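Local coordinates for protein biphenyl 2,3-Dioxygenase Beta Subunit (Sphingobium yanoikuyae, PDB 2GBW) that probably forms, together with catalytic alpha subunits, a ring-hydroxylating dioxygenase that adds molecular oxygen to aromatic compounds such as biphenyl, at residues 41-46 with 153-158; 45-50 with 70-75. All blocks are in the same frame, centred on the assembly; numbering follows the deposited sequence.

Interaction 1 (41-46 with 153-158)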
# COMPACT_ATOMS: atom_id res chain seq x y z
N ALA B 41 7.92 -38.18 -1.82
CA ALA B 41 8.07 -39.53 -1.32
C ALA B 41 6.87 -39.89 -0.45
O ALA B 41 6.25 -39.02 0.15
CB ALA B 41 9.35 -39.63 -0.48
N GLU B 42 6.56 -41.18 -0.37
CA GLU B 42 5.40 -41.62 0.40
C GLU B 42 5.55 -41.45 1.92
O GLU B 42 4.58 -41.46 2.63
CB GLU B 42 5.08 -43.06 0.04
CG GLU B 42 4.44 -43.19 -1.35
CD GLU B 42 3.56 -44.44 -1.50
OE1 GLU B 42 4.11 -45.58 -1.45
OE2 GLU B 42 2.33 -44.25 -1.67
N ASP B 43 6.78 -41.30 2.41
CA ASP B 43 7.02 -41.06 3.84
C ASP B 43 7.19 -39.58 4.18
O ASP B 43 7.75 -39.23 5.22
CB ASP B 43 8.25 -41.85 4.31
CG ASP B 43 9.51 -41.54 3.52
OD1 ASP B 43 9.46 -41.59 2.26
OD2 ASP B 43 10.59 -41.32 4.17
N ILE B 44 6.69 -38.73 3.30
CA ILE B 44 6.77 -37.28 3.42
C ILE B 44 6.21 -36.78 4.75
O ILE B 44 5.24 -37.31 5.24
CB ILE B 44 6.01 -36.56 2.22
CG1 ILE B 44 6.17 -35.05 2.29
CG2 ILE B 44 4.53 -36.92 2.16
CD1 ILE B 44 7.55 -34.56 2.19
N HIS B 45 6.87 -35.79 5.32
CA HIS B 45 6.25 -34.90 6.31
C HIS B 45 6.43 -33.51 5.76
O HIS B 45 7.54 -33.07 5.55
CB HIS B 45 6.91 -35.02 7.68
CG HIS B 45 6.28 -34.16 8.73
ND1 HIS B 45 7.02 -33.46 9.66
CD2 HIS B 45 4.99 -33.86 8.96
CE1 HIS B 45 6.20 -32.77 10.43
NE2 HIS B 45 4.96 -32.98 10.02
N TYR B 46 5.30 -32.82 5.57
CA TYR B 46 5.26 -31.52 4.96
C TYR B 46 4.74 -30.60 6.06
O TYR B 46 3.61 -30.75 6.51
CB TYR B 46 4.30 -31.61 3.79
CG TYR B 46 4.23 -30.41 2.92
CD1 TYR B 46 3.55 -29.29 3.36
CD2 TYR B 46 4.84 -30.36 1.65
CE1 TYR B 46 3.41 -28.19 2.58
CE2 TYR B 46 4.73 -29.21 0.85
CZ TYR B 46 4.01 -28.15 1.33
OH TYR B 46 3.87 -26.98 0.58
N VAL B 153 11.20 -35.53 -2.37
CA VAL B 153 11.33 -34.95 -1.04
C VAL B 153 10.63 -35.86 -0.03
O VAL B 153 9.52 -36.37 -0.29
CB VAL B 153 10.81 -33.49 -1.01
CG1 VAL B 153 9.30 -33.40 -1.40
CG2 VAL B 153 11.03 -32.81 0.38
N PHE B 154 11.28 -36.12 1.10
CA PHE B 154 10.67 -36.88 2.18
C PHE B 154 10.55 -36.06 3.46
O PHE B 154 9.83 -36.45 4.37
CB PHE B 154 11.33 -38.26 2.39
CG PHE B 154 12.76 -38.23 2.95
CD1 PHE B 154 13.84 -38.08 2.09
CD2 PHE B 154 13.01 -38.34 4.32
CE1 PHE B 154 15.15 -38.04 2.58
CE2 PHE B 154 14.36 -38.32 4.81
CZ PHE B 154 15.39 -38.15 3.92
N ARG B 155 11.18 -34.89 3.52
CA ARG B 155 10.87 -33.96 4.62
C ARG B 155 10.93 -32.57 4.07
O ARG B 155 11.84 -32.25 3.33
CB ARG B 155 11.92 -34.08 5.75
CG ARG B 155 11.99 -35.45 6.46
CD ARG B 155 10.79 -35.53 7.39
NE ARG B 155 10.74 -36.72 8.24
CZ ARG B 155 10.43 -37.95 7.84
NH1 ARG B 155 10.15 -38.21 6.57
NH2 ARG B 155 10.45 -38.94 8.73
N ARG B 156 9.90 -31.76 4.36
CA ARG B 156 9.86 -30.37 3.90
C ARG B 156 9.39 -29.53 5.03
O ARG B 156 8.28 -29.71 5.54
CB ARG B 156 8.96 -30.21 2.68
CG ARG B 156 8.72 -28.72 2.23
CD ARG B 156 8.36 -28.68 0.77
NE ARG B 156 9.47 -28.97 -0.10
CZ ARG B 156 9.36 -29.24 -1.40
NH1 ARG B 156 8.14 -29.24 -1.97
NH2 ARG B 156 10.44 -29.51 -2.13
N LYS B 157 10.25 -28.61 5.44
CA LYS B 157 9.89 -27.63 6.46
C LYS B 157 9.91 -26.26 5.83
O LYS B 157 10.91 -25.91 5.18
CB LYS B 157 10.87 -27.69 7.64
CG LYS B 157 10.44 -26.85 8.84
CD LYS B 157 11.45 -27.08 9.97
CE LYS B 157 11.11 -26.24 11.20
NZ LYS B 157 12.18 -26.54 12.19
N LEU B 158 8.81 -25.50 6.02
CA LEU B 158 8.60 -24.18 5.42
C LEU B 158 8.50 -23.15 6.52
O LEU B 158 7.63 -23.26 7.42
CB LEU B 158 7.31 -24.15 4.57
CG LEU B 158 7.30 -25.14 3.37
CD1 LEU B 158 5.91 -25.37 2.75
CD2 LEU B 158 8.34 -24.69 2.31
O HOH W 1 10.74 -41.30 6.78
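Parallel strand pairing between 41-46 and 153-158 begins at a corner, and backbone bonds set its course. R156 N donates to H45 O at 2.9 Å, nearly along the C=O axis, while A41 N reaches V153 O before the turn through E42 and D43. H45 N meets F154 O at 3.2 Å from above the carbonyl plane. A classic beta bulge sets F154 and R155 together opposite K143.

D43 and R155 meet beside the bulge. The R155 chain bends at chi2 (-76°) and swings NH1 back onto F154 O at 2.8 Å, the acceptor near the guanidinium plane but the donor above the plane of the carbonyl, so that one carbonyl serves two donors. D43 OD2 lies 4.0 Å from R155 NH1, a long salt bridge, but a water 2.6 Å from D43 OD2 links that oxygen to R155 NH2. R145 also makes a salt bridge with D43 OD2 and a cation-pi contact with the F154 ring; the D43 carboxylate runs alongside that ring, the two planes 11° apart.

On the face of Y46 and R156, the contact is largely carbon. Y46 CE2 meets R156 CD at 3.7 Å, near the plane of the guanidinium, and Y46 OH touches L158 CD1 at 3.4 Å while bonding to C174 N. D142, E23 and the C174 carboxylate would probably offset the charge of the buried R156 head, which has R140 close by with the same charge.

Interaction 2 (45-50 with 70-75)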
# COMPACT_ATOMS: atom_id res chain seq x y z
N HIS B 45 6.87 -35.79 5.32
CA HIS B 45 6.25 -34.90 6.31
C HIS B 45 6.43 -33.51 5.76
O HIS B 45 7.54 -33.07 5.55
CB HIS B 45 6.91 -35.02 7.68
CG HIS B 45 6.28 -34.16 8.73
ND1 HIS B 45 7.02 -33.46 9.66
CD2 HIS B 45 4.99 -33.86 8.96
CE1 HIS B 45 6.20 -32.77 10.43
NE2 HIS B 45 4.96 -32.98 10.02
N TYR B 46 5.30 -32.82 5.57
CA TYR B 46 5.26 -31.52 4.96
C TYR B 46 4.74 -30.60 6.06
O TYR B 46 3.61 -30.75 6.51
CB TYR B 46 4.30 -31.61 3.79
CG TYR B 46 4.23 -30.41 2.92
CD1 TYR B 46 3.55 -29.29 3.36
CD2 TYR B 46 4.84 -30.36 1.65
CE1 TYR B 46 3.41 -28.19 2.58
CE2 TYR B 46 4.73 -29.21 0.85
CZ TYR B 46 4.01 -28.15 1.33
OH TYR B 46 3.87 -26.98 0.58
N TRP B 47 5.60 -29.68 6.51
CA TRP B 47 5.43 -28.99 7.79
C TRP B 47 5.73 -27.49 7.67
O TRP B 47 6.79 -27.11 7.21
CB TRP B 47 6.32 -29.66 8.81
CG TRP B 47 6.32 -29.11 10.16
CD1 TRP B 47 5.28 -28.52 10.81
CD2 TRP B 47 7.43 -29.08 11.04
NE1 TRP B 47 5.69 -28.13 12.07
CE2 TRP B 47 7.00 -28.49 12.23
CE3 TRP B 47 8.75 -29.55 10.93
CZ2 TRP B 47 7.86 -28.29 13.30
CZ3 TRP B 47 9.61 -29.35 12.00
CH2 TRP B 47 9.15 -28.72 13.17
N MET B 48 4.76 -26.68 8.07
CA MET B 48 4.87 -25.20 8.12
C MET B 48 4.46 -24.71 9.53
O MET B 48 3.29 -24.44 9.80
CB MET B 48 4.00 -24.53 7.05
CG MET B 48 4.12 -22.95 6.97
SD MET B 48 2.94 -22.24 5.80
CE MET B 48 3.75 -22.78 4.23
N PRO B 49 5.43 -24.61 10.45
CA PRO B 49 5.14 -24.27 11.86
C PRO B 49 4.67 -22.89 12.00
O PRO B 49 4.96 -22.05 11.16
CB PRO B 49 6.49 -24.40 12.56
CG PRO B 49 7.43 -24.86 11.58
CD PRO B 49 6.84 -24.96 10.23
N ILE B 50 3.95 -22.64 13.10
CA ILE B 50 3.61 -21.26 13.50
C ILE B 50 4.69 -20.82 14.51
O ILE B 50 4.82 -21.39 15.59
CB ILE B 50 2.23 -21.18 14.13
CG1 ILE B 50 1.16 -21.50 13.09
CG2 ILE B 50 2.02 -19.80 14.72
CD1 ILE B 50 -0.01 -22.12 13.69
N ILE B 70 0.54 -24.58 10.35
CA ILE B 70 -0.37 -24.28 9.21
C ILE B 70 -0.48 -25.50 8.30
O ILE B 70 -1.57 -25.86 7.84
CB ILE B 70 0.06 -23.01 8.46
CG1 ILE B 70 -0.03 -21.80 9.43
CG2 ILE B 70 -0.84 -22.75 7.21
CD1 ILE B 70 0.85 -20.61 8.99
N TYR B 71 0.66 -26.15 8.07
CA TYR B 71 0.69 -27.48 7.47
C TYR B 71 1.41 -28.46 8.41
O TYR B 71 2.44 -28.15 9.00
CB TYR B 71 1.44 -27.48 6.13
CG TYR B 71 0.80 -26.76 4.96
CD1 TYR B 71 0.84 -25.36 4.84
CD2 TYR B 71 0.14 -27.47 3.97
CE1 TYR B 71 0.22 -24.73 3.75
CE2 TYR B 71 -0.43 -26.84 2.88
CZ TYR B 71 -0.38 -25.46 2.77
OH TYR B 71 -0.97 -24.87 1.67
N ASN B 72 0.85 -29.66 8.53
CA ASN B 72 1.44 -30.73 9.30
C ASN B 72 0.90 -32.05 8.78
O ASN B 72 0.08 -32.71 9.42
CB ASN B 72 1.11 -30.51 10.77
CG ASN B 72 2.09 -31.14 11.69
OD1 ASN B 72 2.95 -31.94 11.28
ND2 ASN B 72 1.94 -30.83 12.97
N ASP B 73 1.41 -32.47 7.63
CA ASP B 73 0.76 -33.47 6.79
C ASP B 73 1.65 -34.62 6.46
O ASP B 73 2.88 -34.43 6.26
CB ASP B 73 0.33 -32.84 5.46
CG ASP B 73 -0.75 -31.76 5.62
OD1 ASP B 73 -1.49 -31.77 6.62
OD2 ASP B 73 -0.82 -30.87 4.74
N ASP B 74 1.02 -35.80 6.38
CA ASP B 74 1.60 -36.99 5.76
C ASP B 74 1.11 -37.11 4.30
O ASP B 74 0.40 -36.24 3.81
CB ASP B 74 1.30 -38.24 6.62
CG ASP B 74 -0.17 -38.66 6.63
OD1 ASP B 74 -0.94 -38.16 5.78
OD2 ASP B 74 -0.58 -39.47 7.53
N PHE B 75 1.50 -38.17 3.59
CA PHE B 75 1.20 -38.27 2.17
C PHE B 75 -0.28 -38.25 1.87
O PHE B 75 -0.72 -37.57 0.97
CB PHE B 75 1.79 -39.57 1.59
CG PHE B 75 1.73 -39.65 0.12
CD1 PHE B 75 2.70 -39.05 -0.65
CD2 PHE B 75 0.74 -40.40 -0.52
CE1 PHE B 75 2.70 -39.14 -2.04
CE2 PHE B 75 0.73 -40.50 -1.93
CZ PHE B 75 1.71 -39.84 -2.67
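One face of the Y71 ring receives the edge of Y46, with Y46 CE1 3.6 Å from Y71 CD2 and the planes at 61°, an offset edge-to-face pair; at the rim of the Y71 ring sits M48 SD, a Met-aromatic contact 3.9 Å from Y71 CD1. P49 CG sits over one face of the W47 indole, toward the rim, and Y71 O lies at its edge. These groups line an antiparallel strand pair in the curved sheet of the NTF2-like fold, with a classic beta bulge at its end, where M48 stands opposite I70 and Y71 together.

Y46 and D73 form a hydrogen-bonded pair, Y46 N to D73 O at 3.0 Å and the return bond from D73 N, both in the carbonyl planes. At the bulge, M48 N gives to Y71 O at 2.9 Å, and I70 N to M48 O nearly along its C=O axis, though bent at the hydrogen. M48 SD also rests against I70 CB, and I50 CG1 against I70 CG1. Salt bridges from D73 and D74, and apolar contacts of I50, I70 and Y71, run to another protein of the assembly, so this strand belongs to the subunit interface.

H45, a zinc ligand in a crystal structure of this protein although no zinc is bound to this chain here, is held by N72, whose ND2 bonds P65 O and thus fixes the amide's rotation. An alanine at H45 would lose the imidazole donor and would probably loosen the N72 amide. H45 NE2 gives its hydrogen to N72 OD1 at 2.6 Å, nearly straight at 170° and in the plane of the ring.

Interactions 1 and 2 meet on strand 44-49, one along each flank, with centres about 8 Å apart; H45 and Y46 belong to both. Along the chain, 41-46 leads into 45-50, then 70-75 follows after a loop, and 153-158 comes far later, yet in the sheet 44-49 lies between 150-160 and 71-73. The first pairing is parallel and the second antiparallel, and W47 N to R156 O and L158 N to W47 O (2.9 Å each, probable hydrogen bonds) carry interaction 1 onward beside interaction 2. Strand 44-49 thus joins the long strands of the sheet to its last strand within this chain, 71-73, which reaches a partner protein.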